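Local coordinates for protein phosphatase Slingshot homolog 2 (PDB 2NT2) that dephosphorylates and activates cofilin through its dual-specificity phosphatase catalytic domain, the part in this structure, and so regulates actin filament dynamics, at residues A101-E106 / D112-Y117. The protein carries 1 engineered substitution. Numbering follows the deposited sequence.
Sequences AYAMKE and DRAYDY
Ala-114 CB is the hub of this small buried contact between helices 94-107 and 111-121, meeting Ala-103 CB at 4.1 Å and Met-104 CG at 4.0 Å. Methyl faces methyl in the first pair, and because neither alanine has anything beyond CB, the helices can pack with Ala-103 CA only 6.1 Å from Ala-114 CA. Met-104 closes one flank of the Ala-114 methyl with a methylene rather than its sulfur: CG lies anti to the carbonyl carbon (chi1 -76°), and the bend at chi3 (67°) carries CE away from Ala-114. Its flexible, unbranched chain suits a place between two helices, for it also touches Gln-139 of helix 129-143. No hydrogen bond crosses between the segments, so apolar contact alone joins them here. Asp-112 and Asp-116, by contrast, lie on the exposed side of their helix, where carboxylates can meet solvent, and Arg-113, exposed too, does not touch 101-106. Tyr-117 instead reaches the beta-hairpin, its OH hydrogen-bonded to Ile-7 O, while Trp-109 of the connecting loop touches both alanines. Two consecutive helices joined by a short turn and packed through small residues thus form part of the helical layer beside the central sheet of the dual-specificity phosphatase fold.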
loop_
_atom_site.group_PDB
_atom_site.type_symbol
_atom_site.label_atom_id
_atom_site.label_comp_id
_atom_site.label_asym_id
_atom_site.label_seq_id
_atom_site.Cartn_x
_atom_site.Cartn_y
_atom_site.Cartn_z
ATOM N N ALA A 101 -0.639 5.075 -5.770
ATOM C CA ALA A 101 0.118 4.794 -6.975
ATOM C C ALA A 101 -0.416 3.562 -7.693
ATOM O O ALA A 101 -0.528 3.551 -8.915
ATOM C CB ALA A 101 1.593 4.592 -6.653
ATOM N N TYR A 102 -0.724 2.506 -6.940
ATOM C CA TYR A 102 -1.236 1.297 -7.588
ATOM C C TYR A 102 -2.534 1.592 -8.342
ATOM O O TYR A 102 -2.713 1.146 -9.473
ATOM C CB TYR A 102 -1.459 0.189 -6.563
ATOM C CG TYR A 102 -2.183 -1.016 -7.128
ATOM C CD1 TYR A 102 -1.515 -1.932 -7.930
ATOM C CD2 TYR A 102 -3.526 -1.237 -6.861
ATOM C CE1 TYR A 102 -2.162 -3.034 -8.453
ATOM C CE2 TYR A 102 -4.183 -2.339 -7.380
ATOM C CZ TYR A 102 -3.497 -3.234 -8.174
ATOM O OH TYR A 102 -4.156 -4.331 -8.686
ATOM N N ALA A 103 -3.429 2.344 -7.718
ATOM C CA ALA A 103 -4.707 2.712 -8.318
ATOM C C ALA A 103 -4.526 3.541 -9.582
ATOM O O ALA A 103 -5.213 3.331 -10.588
ATOM C CB ALA A 103 -5.574 3.449 -7.310
ATOM N N MET A 104 -3.583 4.479 -9.562
ATOM C CA MET A 104 -3.251 5.250 -10.762
ATOM C C MET A 104 -2.839 4.312 -11.894
ATOM O O MET A 104 -3.363 4.350 -13.003
ATOM C CB MET A 104 -2.096 6.208 -10.478
ATOM C CG MET A 104 -2.447 7.442 -9.677
ATOM S SD MET A 104 -1.000 8.312 -9.039
ATOM C CE MET A 104 -0.250 8.911 -10.544
ATOM N N LYS A 105 -1.874 3.453 -11.578
ATOM C CA LYS A 105 -1.382 2.483 -12.546
ATOM C C LYS A 105 -2.468 1.510 -12.994
ATOM O O LYS A 105 -2.714 1.336 -14.188
ATOM C CB LYS A 105 -0.206 1.696 -11.956
ATOM C CG LYS A 105 0.498 0.834 -12.998
ATOM C CD LYS A 105 1.977 0.666 -12.685
ATOM C CE LYS A 105 2.526 -0.575 -13.381
ATOM N NZ LYS A 105 2.213 -0.561 -14.839
ATOM N N GLU A 106 -3.111 0.870 -12.025
ATOM C CA GLU A 106 -4.049 -0.217 -12.268
ATOM C C GLU A 106 -5.301 0.237 -12.995
ATOM O O GLU A 106 -5.679 -0.356 -14.013
ATOM C CB GLU A 106 -4.411 -0.895 -10.944
ATOM C CG GLU A 106 -5.391 -2.042 -11.025
ATOM C CD GLU A 106 -4.948 -3.177 -11.919
ATOM O OE1 GLU A 106 -3.971 -3.887 -11.612
ATOM O OE2 GLU A 106 -5.600 -3.373 -12.970
ATOM N N ASP A 112 -5.341 13.162 -8.394
ATOM C CA ASP A 112 -6.337 13.671 -7.450
ATOM C C ASP A 112 -7.504 12.701 -7.302
ATOM O O ASP A 112 -7.969 12.492 -6.183
ATOM C CB ASP A 112 -6.795 15.061 -7.894
ATOM C CG ASP A 112 -5.769 16.102 -7.463
ATOM O OD1 ASP A 112 -4.556 15.813 -7.494
ATOM O OD2 ASP A 112 -6.191 17.212 -7.062
ATOM N N ARG A 113 -7.887 12.116 -8.415
ATOM C CA ARG A 113 -8.792 10.994 -8.561
ATOM C C ARG A 113 -8.534 9.907 -7.513
ATOM O O ARG A 113 -9.395 9.590 -6.700
ATOM C CB ARG A 113 -8.582 10.369 -9.936
ATOM C CG ARG A 113 -9.788 10.064 -10.793
ATOM C CD ARG A 113 -9.551 10.551 -12.214
ATOM N NE ARG A 113 -9.519 9.477 -13.209
ATOM C CZ ARG A 113 -9.685 9.684 -14.505
ATOM N NH1 ARG A 113 -9.902 10.908 -14.973
ATOM N NH2 ARG A 113 -9.646 8.666 -15.353
ATOM N N ALA A 114 -7.343 9.328 -7.569
ATOM C CA ALA A 114 -6.930 8.217 -6.719
ATOM C C ALA A 114 -6.684 8.680 -5.291
ATOM O O ALA A 114 -7.137 8.051 -4.338
ATOM C CB ALA A 114 -5.677 7.555 -7.279
ATOM N N TYR A 115 -5.972 9.798 -5.125
ATOM C CA TYR A 115 -5.770 10.323 -3.771
ATOM C C TYR A 115 -7.124 10.564 -3.099
ATOM O O TYR A 115 -7.335 10.128 -1.971
ATOM C CB TYR A 115 -4.949 11.607 -3.797
ATOM C CG TYR A 115 -4.739 12.260 -2.453
ATOM C CD1 TYR A 115 -3.690 11.872 -1.627
ATOM C CD2 TYR A 115 -5.583 13.265 -1.999
ATOM C CE1 TYR A 115 -3.485 12.463 -0.392
ATOM C CE2 TYR A 115 -5.390 13.865 -0.764
ATOM C CZ TYR A 115 -4.339 13.459 0.034
ATOM O OH TYR A 115 -4.147 14.055 1.259
ATOM N N ASP A 116 -8.020 11.240 -3.808
ATOM C CA ASP A 116 -9.375 11.500 -3.368
ATOM C C ASP A 116 -10.139 10.215 -3.055
ATOM O O ASP A 116 -10.897 10.146 -2.091
ATOM C CB ASP A 116 -10.155 12.265 -4.448
ATOM C CG ASP A 116 -9.811 13.740 -4.470
ATOM O OD1 ASP A 116 -8.960 14.173 -3.667
ATOM O OD2 ASP A 116 -10.412 14.464 -5.291
ATOM N N TYR A 117 -9.959 9.217 -3.915
ATOM C CA TYR A 117 -10.612 7.928 -3.704
ATOM C C TYR A 117 -10.134 7.318 -2.389
ATOM O O TYR A 117 -10.923 6.891 -1.551
ATOM C CB TYR A 117 -10.324 6.989 -4.870
ATOM C CG TYR A 117 -10.963 5.626 -4.739
ATOM C CD1 TYR A 117 -12.290 5.422 -5.104
ATOM C CD2 TYR A 117 -10.242 4.543 -4.249
ATOM C CE1 TYR A 117 -12.867 4.172 -4.982
ATOM C CE2 TYR A 117 -10.818 3.290 -4.124
ATOM C CZ TYR A 117 -12.135 3.113 -4.494
ATOM O OH TYR A 117 -12.727 1.876 -4.380
#